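PDB 1HCU: alpha-1,2-mannosidase from Trichoderma reesei, which probably trims alpha-1,2-linked mannose residues from high-mannose N-glycans of glycoproteins, with calcium as cofactor. Local coordinates for residues A22-T25 with S26-Y30; S180-L183 with E184-L188; G332-L335 with A336-F340; D407-W410 with Q411-A414; Q472-T476 with G477-F481. All blocks are in the same frame, centred on the assembly; numbering follows the deposited sequence.

Interaction 1 (A22-T25 with S26-Y30)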
loop_
_atom_site.group_PDB
_atom_site.type_symbol
_atom_site.label_atom_id
_atom_site.label_comp_id
_atom_site.label_asym_id
_atom_site.label_seq_id
_atom_site.Cartn_x
_atom_site.Cartn_y
_atom_site.Cartn_z
ATOM N N ALA A 22 -16.027 11.959 5.662
ATOM C CA ALA A 22 -15.295 11.115 6.615
ATOM C C ALA A 22 -13.856 11.606 6.746
ATOM O O ALA A 22 -13.262 11.555 7.832
ATOM C CB ALA A 22 -15.306 9.656 6.164
ATOM N N PHE A 23 -13.295 12.082 5.639
ATOM C CA PHE A 23 -11.934 12.601 5.654
ATOM C C PHE A 23 -11.908 13.898 6.469
ATOM O O PHE A 23 -11.031 14.086 7.313
ATOM C CB PHE A 23 -11.442 12.838 4.214
ATOM C CG PHE A 23 -10.039 13.384 4.128
ATOM C CD1 PHE A 23 -9.796 14.748 4.285
ATOM C CD2 PHE A 23 -8.958 12.532 3.907
ATOM C CE1 PHE A 23 -8.501 15.259 4.227
ATOM C CE2 PHE A 23 -7.651 13.033 3.848
ATOM C CZ PHE A 23 -7.423 14.402 4.007
ATOM N N GLN A 24 -12.884 14.775 6.228
ATOM C CA GLN A 24 -12.979 16.050 6.941
ATOM C C GLN A 24 -12.986 15.839 8.461
ATOM O O GLN A 24 -12.223 16.473 9.198
ATOM C CB GLN A 24 -14.257 16.793 6.517
ATOM C CG GLN A 24 -14.400 18.194 7.112
ATOM C CD GLN A 24 -13.424 19.187 6.512
ATOM O OE1 GLN A 24 -12.887 20.038 7.212
ATOM N NE2 GLN A 24 -13.199 19.087 5.212
ATOM N N THR A 25 -13.853 14.934 8.914
ATOM C CA THR A 25 -13.981 14.601 10.329
ATOM C C THR A 25 -12.635 14.107 10.890
ATOM O O THR A 25 -12.127 14.625 11.897
ATOM C CB THR A 25 -15.063 13.513 10.511
ATOM O OG1 THR A 25 -16.319 14.015 10.031
ATOM C CG2 THR A 25 -15.200 13.115 11.963
ATOM N N SER A 26 -12.066 13.108 10.222
ATOM C CA SER A 26 -10.782 12.533 10.608
ATOM C C SER A 26 -9.707 13.626 10.716
ATOM O O SER A 26 -8.928 13.653 11.672
ATOM C CB SER A 26 -10.363 11.480 9.579
ATOM O OG SER A 26 -11.389 10.509 9.413
ATOM N N TRP A 27 -9.679 14.537 9.745
ATOM C CA TRP A 27 -8.699 15.616 9.773
ATOM C C TRP A 27 -8.892 16.576 10.945
ATOM O O TRP A 27 -7.939 16.868 11.668
ATOM C CB TRP A 27 -8.715 16.413 8.471
ATOM C CG TRP A 27 -7.791 17.594 8.542
ATOM C CD1 TRP A 27 -8.137 18.903 8.747
ATOM C CD2 TRP A 27 -6.362 17.556 8.513
ATOM N NE1 TRP A 27 -7.009 19.678 8.852
ATOM C CE2 TRP A 27 -5.905 18.878 8.712
ATOM C CE3 TRP A 27 -5.421 16.533 8.342
ATOM C CZ2 TRP A 27 -4.545 19.204 8.747
ATOM C CZ3 TRP A 27 -4.063 16.859 8.377
ATOM C CH2 TRP A 27 -3.642 18.183 8.577
ATOM N N ASN A 28 -10.116 17.076 11.118
ATOM C CA ASN A 28 -10.426 17.998 12.213
ATOM C C ASN A 28 -9.930 17.410 13.532
ATOM O O ASN A 28 -9.229 18.070 14.307
ATOM C CB ASN A 28 -11.939 18.224 12.326
ATOM C CG ASN A 28 -12.519 18.996 11.153
ATOM O OD1 ASN A 28 -13.737 19.086 11.008
ATOM N ND2 ASN A 28 -11.658 19.563 10.322
ATOM N N ALA A 29 -10.309 16.162 13.780
ATOM C CA ALA A 29 -9.913 15.492 15.001
ATOM C C ALA A 29 -8.390 15.395 15.084
ATOM O O ALA A 29 -7.803 15.690 16.128
ATOM C CB ALA A 29 -10.542 14.112 15.065
ATOM N N TYR A 30 -7.745 14.987 13.995
ATOM C CA TYR A 30 -6.289 14.868 14.009
ATOM C C TYR A 30 -5.610 16.216 14.216
ATOM O O TYR A 30 -4.667 16.335 14.995
ATOM C CB TYR A 30 -5.775 14.231 12.706
ATOM C CG TYR A 30 -4.285 14.416 12.501
ATOM C CD1 TYR A 30 -3.794 15.409 11.652
ATOM C CD2 TYR A 30 -3.362 13.658 13.221
ATOM C CE1 TYR A 30 -2.420 15.648 11.530
ATOM C CE2 TYR A 30 -1.985 13.891 13.107
ATOM C CZ TYR A 30 -1.525 14.888 12.265
ATOM O OH TYR A 30 -0.178 15.149 12.180
#

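Interaction 2 (S180-L183 with E184-L188)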
loop_
_atom_site.group_PDB
_atom_site.type_symbol
_atom_site.label_atom_id
_atom_site.label_comp_id
_atom_site.label_asym_id
_atom_site.label_seq_id
_atom_site.Cartn_x
_atom_site.Cartn_y
_atom_site.Cartn_z
ATOM N N SER A 180 10.863 -1.760 -2.467
ATOM C CA SER A 180 9.820 -0.747 -2.444
ATOM C C SER A 180 10.414 0.646 -2.300
ATOM O O SER A 180 9.778 1.538 -1.743
ATOM C CB SER A 180 8.844 -1.010 -1.297
ATOM O OG SER A 180 8.109 -2.201 -1.512
ATOM N N LEU A 181 11.624 0.830 -2.825
ATOM C CA LEU A 181 12.320 2.112 -2.750
ATOM C C LEU A 181 12.585 2.717 -4.125
ATOM O O LEU A 181 12.717 3.941 -4.263
ATOM C CB LEU A 181 13.658 1.923 -2.041
ATOM C CG LEU A 181 13.583 1.179 -0.712
ATOM C CD1 LEU A 181 14.992 0.945 -0.167
ATOM C CD2 LEU A 181 12.744 1.974 0.263
ATOM N N VAL A 182 12.661 1.846 -5.132
ATOM C CA VAL A 182 12.959 2.242 -6.506
ATOM C C VAL A 182 12.036 3.294 -7.130
ATOM O O VAL A 182 12.513 4.217 -7.793
ATOM C CB VAL A 182 13.033 0.988 -7.433
ATOM C CG1 VAL A 182 11.718 0.213 -7.400
ATOM C CG2 VAL A 182 13.367 1.409 -8.843
ATOM N N LEU A 183 10.729 3.176 -6.913
ATOM C CA LEU A 183 9.793 4.137 -7.485
ATOM C C LEU A 183 10.045 5.558 -6.984
ATOM O O LEU A 183 10.246 6.476 -7.778
ATOM C CB LEU A 183 8.345 3.757 -7.149
ATOM C CG LEU A 183 7.252 4.059 -8.188
ATOM C CD1 LEU A 183 5.882 4.084 -7.496
ATOM C CD2 LEU A 183 7.513 5.373 -8.876
ATOM N N GLU A 184 10.047 5.755 -5.669
ATOM C CA GLU A 184 10.231 7.111 -5.170
ATOM C C GLU A 184 11.632 7.686 -5.284
ATOM O O GLU A 184 11.792 8.892 -5.447
ATOM C CB GLU A 184 9.688 7.273 -3.733
ATOM C CG GLU A 184 9.705 6.072 -2.807
ATOM C CD GLU A 184 8.773 4.952 -3.230
ATOM O OE1 GLU A 184 9.263 3.987 -3.849
ATOM O OE2 GLU A 184 7.552 5.037 -2.948
ATOM N N TRP A 185 12.641 6.827 -5.233
ATOM C CA TRP A 185 14.020 7.282 -5.353
ATOM C C TRP A 185 14.357 7.628 -6.809
ATOM O O TRP A 185 15.134 8.546 -7.070
ATOM C CB TRP A 185 14.970 6.218 -4.787
ATOM C CG TRP A 185 15.004 6.251 -3.277
ATOM C CD1 TRP A 185 13.961 6.010 -2.420
ATOM C CD2 TRP A 185 16.115 6.634 -2.459
ATOM N NE1 TRP A 185 14.359 6.228 -1.123
ATOM C CE2 TRP A 185 15.674 6.612 -1.115
ATOM C CE3 TRP A 185 17.440 6.999 -2.732
ATOM C CZ2 TRP A 185 16.515 6.944 -0.043
ATOM C CZ3 TRP A 185 18.279 7.329 -1.662
ATOM C CH2 TRP A 185 17.810 7.298 -0.337
ATOM N N THR A 186 13.765 6.904 -7.756
ATOM C CA THR A 186 14.002 7.199 -9.164
ATOM C C THR A 186 13.264 8.495 -9.485
ATOM O O THR A 186 13.765 9.343 -10.220
ATOM C CB THR A 186 13.485 6.069 -10.095
ATOM O OG1 THR A 186 14.309 4.905 -9.938
ATOM C CG2 THR A 186 13.528 6.512 -11.552
ATOM N N ARG A 187 12.080 8.651 -8.899
ATOM C CA ARG A 187 11.271 9.852 -9.098
ATOM C C ARG A 187 12.042 11.062 -8.574
ATOM O O ARG A 187 12.053 12.118 -9.197
ATOM C CB ARG A 187 9.929 9.721 -8.355
ATOM C CG ARG A 187 8.940 10.846 -8.639
ATOM C CD ARG A 187 8.696 10.963 -10.135
ATOM N NE ARG A 187 7.962 12.169 -10.514
ATOM C CZ ARG A 187 8.148 12.822 -11.662
ATOM N NH1 ARG A 187 9.050 12.380 -12.534
ATOM N NH2 ARG A 187 7.426 13.903 -11.949
ATOM N N LEU A 188 12.696 10.896 -7.429
ATOM C CA LEU A 188 13.466 11.986 -6.835
ATOM C C LEU A 188 14.629 12.413 -7.760
ATOM O O LEU A 188 14.841 13.605 -7.976
ATOM C CB LEU A 188 13.998 11.563 -5.452
ATOM C CG LEU A 188 14.703 12.637 -4.610
ATOM C CD1 LEU A 188 13.744 13.777 -4.332
ATOM C CD2 LEU A 188 15.206 12.042 -3.314
#

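Interaction 3 (G332-L335 with A336-F340)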
loop_
_atom_site.group_PDB
_atom_site.type_symbol
_atom_site.label_atom_id
_atom_site.label_comp_id
_atom_site.label_asym_id
_atom_site.label_seq_id
_atom_site.Cartn_x
_atom_site.Cartn_y
_atom_site.Cartn_z
ATOM N N GLY A 332 -7.221 -10.776 -11.868
ATOM C CA GLY A 332 -7.326 -9.709 -10.887
ATOM C C GLY A 332 -8.765 -9.483 -10.433
ATOM O O GLY A 332 -9.018 -9.249 -9.251
ATOM N N ILE A 333 -9.707 -9.545 -11.373
ATOM C CA ILE A 333 -11.127 -9.362 -11.063
ATOM C C ILE A 333 -11.597 -10.450 -10.093
ATOM O O ILE A 333 -12.351 -10.187 -9.154
ATOM C CB ILE A 333 -12.004 -9.436 -12.348
ATOM C CG1 ILE A 333 -11.730 -8.224 -13.244
ATOM C CG2 ILE A 333 -13.480 -9.478 -11.987
ATOM C CD1 ILE A 333 -11.975 -6.892 -12.561
ATOM N N LYS A 334 -11.138 -11.673 -10.328
ATOM C CA LYS A 334 -11.496 -12.811 -9.492
ATOM C C LYS A 334 -10.936 -12.601 -8.090
ATOM O O LYS A 334 -11.586 -12.907 -7.091
ATOM C CB LYS A 334 -10.938 -14.105 -10.108
ATOM C CG LYS A 334 -11.150 -15.363 -9.275
ATOM C CD LYS A 334 -12.624 -15.563 -8.950
ATOM C CE LYS A 334 -12.840 -16.661 -7.924
ATOM N NZ LYS A 334 -12.763 -18.032 -8.501
ATOM N N LEU A 335 -9.730 -12.055 -8.025
ATOM C CA LEU A 335 -9.066 -11.807 -6.753
ATOM C C LEU A 335 -9.799 -10.732 -5.954
ATOM O O LEU A 335 -10.061 -10.897 -4.762
ATOM C CB LEU A 335 -7.622 -11.377 -7.008
ATOM C CG LEU A 335 -6.474 -12.232 -6.463
ATOM C CD1 LEU A 335 -6.768 -13.720 -6.613
ATOM C CD2 LEU A 335 -5.196 -11.845 -7.204
ATOM N N ALA A 336 -10.124 -9.631 -6.616
ATOM C CA ALA A 336 -10.819 -8.536 -5.966
ATOM C C ALA A 336 -12.143 -9.043 -5.399
ATOM O O ALA A 336 -12.515 -8.737 -4.264
ATOM C CB ALA A 336 -11.065 -7.418 -6.966
ATOM N N SER A 337 -12.839 -9.842 -6.201
ATOM C CA SER A 337 -14.121 -10.414 -5.827
ATOM C C SER A 337 -14.009 -11.394 -4.668
ATOM O O SER A 337 -14.799 -11.346 -3.720
ATOM C CB SER A 337 -14.728 -11.129 -7.034
ATOM O OG SER A 337 -15.910 -11.810 -6.676
ATOM N N SER A 338 -13.028 -12.285 -4.738
ATOM C CA SER A 338 -12.852 -13.277 -3.689
ATOM C C SER A 338 -12.523 -12.659 -2.344
ATOM O O SER A 338 -13.093 -13.042 -1.323
ATOM C CB SER A 338 -11.765 -14.276 -4.084
ATOM O OG SER A 338 -12.252 -15.178 -5.057
ATOM N N TYR A 339 -11.604 -11.701 -2.347
ATOM C CA TYR A 339 -11.212 -11.042 -1.115
ATOM C C TYR A 339 -12.340 -10.171 -0.559
ATOM O O TYR A 339 -12.416 -9.938 0.647
ATOM C CB TYR A 339 -9.928 -10.244 -1.349
ATOM C CG TYR A 339 -8.690 -11.115 -1.259
ATOM C CD1 TYR A 339 -8.065 -11.328 -0.037
ATOM C CD2 TYR A 339 -8.178 -11.776 -2.386
ATOM C CE1 TYR A 339 -6.968 -12.170 0.080
ATOM C CE2 TYR A 339 -7.074 -12.626 -2.277
ATOM C CZ TYR A 339 -6.479 -12.815 -1.036
ATOM O OH TYR A 339 -5.394 -13.651 -0.895
ATOM N N PHE A 340 -13.233 -9.703 -1.428
ATOM C CA PHE A 340 -14.350 -8.914 -0.930
ATOM C C PHE A 340 -15.304 -9.843 -0.183
ATOM O O PHE A 340 -16.025 -9.415 0.712
ATOM C CB PHE A 340 -15.105 -8.221 -2.059
ATOM C CG PHE A 340 -16.316 -7.476 -1.586
ATOM C CD1 PHE A 340 -16.185 -6.270 -0.902
ATOM C CD2 PHE A 340 -17.583 -8.014 -1.763
ATOM C CE1 PHE A 340 -17.307 -5.612 -0.399
ATOM C CE2 PHE A 340 -18.706 -7.370 -1.265
ATOM C CZ PHE A 340 -18.571 -6.162 -0.581
#

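Interaction 4 (D407-W410 with Q411-A414)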
loop_
_atom_site.group_PDB
_atom_site.type_symbol
_atom_site.label_atom_id
_atom_site.label_comp_id
_atom_site.label_asym_id
_atom_site.label_seq_id
_atom_site.Cartn_x
_atom_site.Cartn_y
_atom_site.Cartn_z
ATOM N N ASP A 407 -18.060 -1.171 -14.682
ATOM C CA ASP A 407 -19.266 -1.768 -14.131
ATOM C C ASP A 407 -19.602 -1.152 -12.765
ATOM O O ASP A 407 -18.842 -1.301 -11.805
ATOM C CB ASP A 407 -19.062 -3.273 -13.989
ATOM C CG ASP A 407 -20.328 -4.001 -13.613
ATOM O OD1 ASP A 407 -21.286 -3.343 -13.149
ATOM O OD2 ASP A 407 -20.360 -5.241 -13.772
ATOM N N SER A 408 -20.744 -0.470 -12.682
ATOM C CA SER A 408 -21.174 0.189 -11.448
ATOM C C SER A 408 -21.282 -0.774 -10.278
ATOM O O SER A 408 -21.324 -0.362 -9.114
ATOM C CB SER A 408 -22.523 0.900 -11.651
ATOM O OG SER A 408 -23.573 -0.014 -11.917
ATOM N N LYS A 409 -21.329 -2.060 -10.594
ATOM C CA LYS A 409 -21.417 -3.091 -9.574
ATOM C C LYS A 409 -20.248 -2.944 -8.601
ATOM O O LYS A 409 -20.401 -3.136 -7.396
ATOM C CB LYS A 409 -21.361 -4.468 -10.231
ATOM C CG LYS A 409 -22.268 -5.508 -9.590
ATOM C CD LYS A 409 -21.937 -5.717 -8.131
ATOM C CE LYS A 409 -23.212 -5.865 -7.308
ATOM N NZ LYS A 409 -24.118 -4.681 -7.461
ATOM N N TRP A 410 -19.080 -2.600 -9.131
ATOM C CA TRP A 410 -17.891 -2.461 -8.300
ATOM C C TRP A 410 -18.009 -1.289 -7.351
ATOM O O TRP A 410 -17.563 -1.361 -6.206
ATOM C CB TRP A 410 -16.637 -2.330 -9.177
ATOM C CG TRP A 410 -16.404 -3.566 -10.002
ATOM C CD1 TRP A 410 -16.683 -3.728 -11.326
ATOM C CD2 TRP A 410 -15.924 -4.837 -9.535
ATOM N NE1 TRP A 410 -16.410 -5.016 -11.716
ATOM C CE2 TRP A 410 -15.944 -5.720 -10.638
ATOM C CE3 TRP A 410 -15.480 -5.316 -8.291
ATOM C CZ2 TRP A 410 -15.538 -7.057 -10.538
ATOM C CZ3 TRP A 410 -15.075 -6.647 -8.193
ATOM C CH2 TRP A 410 -15.108 -7.500 -9.311
ATOM N N GLN A 411 -18.617 -0.208 -7.822
ATOM C CA GLN A 411 -18.808 0.942 -6.963
ATOM C C GLN A 411 -19.724 0.541 -5.818
ATOM O O GLN A 411 -19.529 0.977 -4.687
ATOM C CB GLN A 411 -19.430 2.087 -7.741
ATOM C CG GLN A 411 -18.549 2.602 -8.834
ATOM C CD GLN A 411 -19.205 3.715 -9.591
ATOM O OE1 GLN A 411 -20.262 3.525 -10.190
ATOM N NE2 GLN A 411 -18.594 4.892 -9.566
ATOM N N ASP A 412 -20.719 -0.294 -6.105
ATOM C CA ASP A 412 -21.652 -0.732 -5.064
ATOM C C ASP A 412 -20.924 -1.557 -4.005
ATOM O O ASP A 412 -21.173 -1.400 -2.810
ATOM C CB ASP A 412 -22.803 -1.548 -5.669
ATOM C CG ASP A 412 -23.709 -0.715 -6.567
ATOM O OD1 ASP A 412 -24.399 -1.306 -7.425
ATOM O OD2 ASP A 412 -23.740 0.526 -6.418
ATOM N N LEU A 413 -20.020 -2.429 -4.441
ATOM C CA LEU A 413 -19.268 -3.246 -3.500
ATOM C C LEU A 413 -18.399 -2.352 -2.622
ATOM O O LEU A 413 -18.370 -2.512 -1.403
ATOM C CB LEU A 413 -18.399 -4.261 -4.246
ATOM C CG LEU A 413 -19.187 -5.255 -5.100
ATOM C CD1 LEU A 413 -18.218 -6.183 -5.809
ATOM C CD2 LEU A 413 -20.164 -6.041 -4.225
ATOM N N ALA A 414 -17.704 -1.403 -3.243
ATOM C CA ALA A 414 -16.844 -0.476 -2.509
ATOM C C ALA A 414 -17.669 0.309 -1.495
ATOM O O ALA A 414 -17.243 0.515 -0.352
ATOM C CB ALA A 414 -16.158 0.485 -3.473
#

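Interaction 5 (Q472-T476 with G477-F481)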
loop_
_atom_site.group_PDB
_atom_site.type_symbol
_atom_site.label_atom_id
_atom_site.label_comp_id
_atom_site.label_asym_id
_atom_site.label_seq_id
_atom_site.Cartn_x
_atom_site.Cartn_y
_atom_site.Cartn_z
ATOM N N GLN A 472 -6.867 9.269 -11.999
ATOM C CA GLN A 472 -7.643 8.043 -12.192
ATOM C C GLN A 472 -6.905 7.100 -13.148
ATOM O O GLN A 472 -6.336 7.541 -14.147
ATOM C CB GLN A 472 -9.027 8.371 -12.780
ATOM C CG GLN A 472 -9.947 9.253 -11.912
ATOM C CD GLN A 472 -10.767 8.471 -10.885
ATOM O OE1 GLN A 472 -11.614 9.042 -10.193
ATOM N NE2 GLN A 472 -10.523 7.171 -10.788
ATOM N N VAL A 473 -6.909 5.804 -12.856
ATOM C CA VAL A 473 -6.230 4.875 -13.747
ATOM C C VAL A 473 -7.073 4.639 -15.015
ATOM O O VAL A 473 -8.261 4.323 -14.934
ATOM C CB VAL A 473 -5.926 3.530 -13.036
ATOM C CG1 VAL A 473 -5.018 3.766 -11.833
ATOM C CG2 VAL A 473 -7.196 2.890 -12.583
ATOM N N GLN A 474 -6.457 4.823 -16.182
ATOM C CA GLN A 474 -7.144 4.641 -17.459
ATOM C C GLN A 474 -7.047 3.198 -17.952
ATOM O O GLN A 474 -5.951 2.654 -18.117
ATOM C CB GLN A 474 -6.553 5.580 -18.515
ATOM C CG GLN A 474 -6.496 7.048 -18.098
ATOM C CD GLN A 474 -7.850 7.603 -17.709
ATOM O OE1 GLN A 474 -8.817 7.481 -18.453
ATOM N NE2 GLN A 474 -7.922 8.225 -16.537
ATOM N N ALA A 475 -8.207 2.593 -18.194
ATOM C CA ALA A 475 -8.292 1.211 -18.656
ATOM C C ALA A 475 -7.700 0.998 -20.043
ATOM O O ALA A 475 -7.191 -0.078 -20.348
ATOM C CB ALA A 475 -9.742 0.753 -18.647
ATOM N N THR A 476 -7.783 2.015 -20.891
ATOM C CA THR A 476 -7.256 1.891 -22.237
ATOM C C THR A 476 -5.906 2.591 -22.379
ATOM O O THR A 476 -5.614 3.199 -23.410
ATOM C CB THR A 476 -8.241 2.457 -23.276
ATOM O OG1 THR A 476 -8.432 3.855 -23.040
ATOM C CG2 THR A 476 -9.589 1.737 -23.181
ATOM N N GLY A 477 -5.093 2.503 -21.329
ATOM C CA GLY A 477 -3.772 3.103 -21.352
ATOM C C GLY A 477 -3.727 4.616 -21.391
ATOM O O GLY A 477 -4.754 5.296 -21.307
ATOM N N GLY A 478 -2.516 5.146 -21.528
ATOM C CA GLY A 478 -2.343 6.584 -21.564
ATOM C C GLY A 478 -2.296 7.160 -20.161
ATOM O O GLY A 478 -2.628 8.327 -19.959
ATOM N N ASN A 479 -1.893 6.350 -19.184
ATOM C CA ASN A 479 -1.812 6.834 -17.811
ATOM C C ASN A 479 -0.657 7.796 -17.619
ATOM O O ASN A 479 0.464 7.527 -18.042
ATOM C CB ASN A 479 -1.657 5.678 -16.822
ATOM C CG ASN A 479 -2.930 4.888 -16.655
ATOM O OD1 ASN A 479 -3.182 3.920 -17.386
ATOM N ND2 ASN A 479 -3.762 5.309 -15.695
ATOM N N LYS A 480 -0.928 8.922 -16.970
ATOM C CA LYS A 480 0.118 9.896 -16.732
ATOM C C LYS A 480 0.581 9.879 -15.280
ATOM O O LYS A 480 1.530 10.578 -14.924
ATOM C CB LYS A 480 -0.357 11.293 -17.138
ATOM C CG LYS A 480 -0.788 11.371 -18.599
ATOM C CD LYS A 480 -0.782 12.802 -19.113
ATOM C CE LYS A 480 0.646 13.312 -19.277
ATOM N NZ LYS A 480 1.384 12.496 -20.274
ATOM N N PHE A 481 -0.083 9.077 -14.449
ATOM C CA PHE A 481 0.290 8.958 -13.036
ATOM C C PHE A 481 0.436 7.503 -12.586
ATOM O O PHE A 481 -0.061 6.585 -13.241
ATOM C CB PHE A 481 -0.725 9.677 -12.134
ATOM C CG PHE A 481 -0.555 11.176 -12.098
ATOM C CD1 PHE A 481 -1.014 11.971 -13.143
ATOM C CD2 PHE A 481 0.115 11.787 -11.036
ATOM C CE1 PHE A 481 -0.807 13.352 -13.138
ATOM C CE2 PHE A 481 0.327 13.167 -11.022
ATOM C CZ PHE A 481 -0.134 13.949 -12.077
HETATM O O HOH W 1 -3.081 7.876 -14.418
#

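Interaction 1 (A22-T25 with S26-Y30)
Ala22 and Ser26 meet one turn apart on helix 13-33, one of the helices of the (alpha/alpha) barrel of family 47 glycosidases. Ala22 O takes two bonds from Ser26. Ser26 OG donates to Ala22 O at 2.7 Å and Ser26 N to the same oxygen at 3.1 Å, and the two come from opposite faces of the carbonyl plane. The serine OG lies beside its own backbone N (chi1 -54°), which turns the hydroxyl back along the helix to this oxygen. OG also bonds to Trp453 NE1, so the serine links two helices.

Phe23 comes next. Phe23 O receives Trp27 N at 2.8 Å. The ring is only loosely touched by Trp27, with Phe23 CE1 4.4 Å from Trp27 CB. It has fuller cover from outside, where Phe454 of helix 451-465 meets it edge-to-face and Ile73 of helix 71-80 touches it.

Gln24 O accepts Asn28 N in a nearly straight bond. The side-chain amides of Gln24 and Asn28 stand with their planes 65° apart. On this more exposed side of the helix, Asn28 ND2 reaches Gln24 OE1 at 3.4 Å in a weak hydrogen bond.

Thr25 gives its hydroxyl to Ala21 O, in the preceding turn. Thr25 O accepts Ala29 N at 3.0 Å.

Interaction 2 (S180-L183 with E184-L188)
Val182 and Thr186 lie side by side and point the same way in the first turn of helix 182-192. Val182 CG2 is 3.8 Å from Thr186 OG1. The threonine OG1 stands beside its own backbone N (chi1 -70°) and is directed back at Val182 O, 2.9 Å away. Thr186 N bonds to Val182 O at 3.0 Å, from the opposite face of the carbonyl plane. A weak bond also joins this hydroxyl and Gln202 OE1.

Trp185 lies back beside Leu181. Trp185 CD1 is 3.0 Å from Leu181 O, an oblique approach, and 4.1 Å from Leu181 CB. Leu181 O also accepts Trp185 N, nearly along the C=O axis. Phe148 meets the indole edge-to-face.

The guanidinium of Arg187 leads off to Tyr257 OH and a salt bridge with Asp114. At the start of the turn, the Ser180 side chain is about 5 Å from that of Thr485, a calcium-binding residue, and about 6 Å from that of Asp245, a predicted active-site residue.

Every touching residue is buried. The Glu184 chain bends at CG and folds back toward the helix start. There Glu184 OE1 faces another acceptor, Ser180 O, at 3.3 Å. Asn484 ND2 satisfies Glu184 OE2, so the hold on this carboxylate comes from outside the turn.

Interaction 3 (G332-L335 with A336-F340)
Leu335 and Tyr339 form the tight side of this turn of helix 326-344, part of the family 47 (alpha/alpha) barrel. The phenol ring hangs back along the helix so that Leu335 O lies at its edge and in its plane, 3.2 Å from Tyr339 CD2. CG of the tyrosine sits beside its own backbone N (chi1 -82°), and this sends the ring back alongside the preceding turn. Leu335 CG is 4.2 Å from Tyr339 CE2. Leu335 O is thus flanked by a ring C-H while it also accepts Tyr339 N at 3.0 Å, in a nearly straight bond of 171°. The Tyr339 side chain is about 8 Å from that of Glu393, a predicted active-site residue.

A second pair is polar. Lys334 bends twice, at CG and at CE, and Lys334 CE comes 3.3 Å from Ser338 OG. Ser338 N donates to Lys334 O at 2.8 Å, and Ser338 OG lies 3.1 Å from Lys334 O. Outside the turn, Thr291 bonds to both Lys334 NZ and Ser338 OG.

The looser side holds Ser337, which is exposed. It meets the preceding turn through its CB, near Ile333 O, and through Ser337 N, which bonds to Ile333 O at 3.0 Å. Ile333 itself points away from this turn.

The tyrosine OH is gripped by Leu293 N of strand 292-297 and Ser305 OG of strand 300-306, which fixes the far end of the ring. Helix 393-405 covers Ile333 and Ala336, and helix 408-425 meets Ile333 and Phe340.

Interaction 4 (D407-W410 with Q411-A414)
Lys409 and Asp412 form a salt bridge across the first turn of helix 408-425, with NZ 3.4 Å from OD1. The two side chains cross at about a right angle. The other carboxylate oxygen, OD2, has a second basic partner in Arg15. Two positive charges on one carboxylate would probably favour its ionised form.

The start of the helix is capped. Asp407, the N-cap residue, accepts Lys409 N on OD1 at 2.9 Å, with the donor above the carboxylate plane. Asp407 O takes Trp410 N at 3.0 Å. From there the regular pattern follows. Ser408 O accepts Asp412 N at 3.1 Å, in the carbonyl plane, and Lys409 O and Trp410 O accept Leu413 N and Ala414 N.

Two further polar ends find partners outside the turn. Ser408 OG bonds to Lys7 O. Gln411 has CG beside its backbone N (chi1 -64°) and then runs extended; its NE2 donates to Ile464 O and weakly to Ser10 O. Gln411 OE1 rests 3.8 Å from Ser408 CB.

The apolar part is Trp410 against Leu413. They point the same way, and CE3 of the Trp410 indole is 3.8 Å from Leu413 CD1.

The indole sits on Ala401, Tyr402 and Thr405 of helix 393-405 and on Ile333 of helix 326-344. Leu413 meets Phe340 of that second helix, and Gln411 and Ala414 face helix 451-465.

Interaction 5 (Q472-T476 with G477-F481)
Gln474 to Gly477 make a type I beta turn, closed by a weak hydrogen bond from Gly477 N to Gln474 O at 3.3 Å, and two glycines carry the chain out of it: Gly477 with a positive phi of 67°, readily adopted by glycine, and Gly478 with backbone angles that suit a residue without a side chain.

The main side-chain contact is Asn479 against Gln474. The asparagine CG lies beside its own backbone N (chi1 -73°), and the amide is directed at the backbone of Gln474. Asn479 CG is 3.6 Å from Gln474 N. The two side chains cross obliquely. Gln474 bends at CG, and Gln474 CB packs 3.3 Å from Gly477 O. Gln474 NE2 turns back to Gln472 O at 2.9 Å. That donor stands above the carbonyl plane, 59° out of it, so the bond is off the usual lone-pair directions.

A water links the two arms of the loop. It accepts from Phe481 N at 3.2 Å and lies 3.3 Å from Gln472 O, to which it can donate. Thr476 and Gly478, at the far end, are exposed.

The loop lies between helix 451-465 and strand 481-483. One arm is held to helix 393-405: Val473 N and O bond to Tyr399 OH and Arg403 NE, and Val473 packs on Tyr400. At the other end Lys480 has backbone hydrogen bonds with Ile492, and Phe481 lies on Pro489 and Ser491 of strand 489-491.

Overall arrangement
The five contacts follow one another along the chain, from interaction 1 on helix 13-33 to interaction 5 in the loop before strand 481-483. All lie within the family 47 range. Interactions 3 and 4 are the only pair that touch: their centres are 12 Å apart, and Ile333 CG2 lies 3.5 Å from Trp410 CZ2 where helices 326-344 and 408-425 meet. Interaction 2 lies across the chain's centre from both, about 29 and 32 Å away between centres. Interaction 5 comes within about 7 Å of interaction 2 and 8 Å of interaction 4, nearest atoms. Four helical turns are thus spread round the barrel, and the loop of interaction 5, late in the chain, lies near two of them without touching.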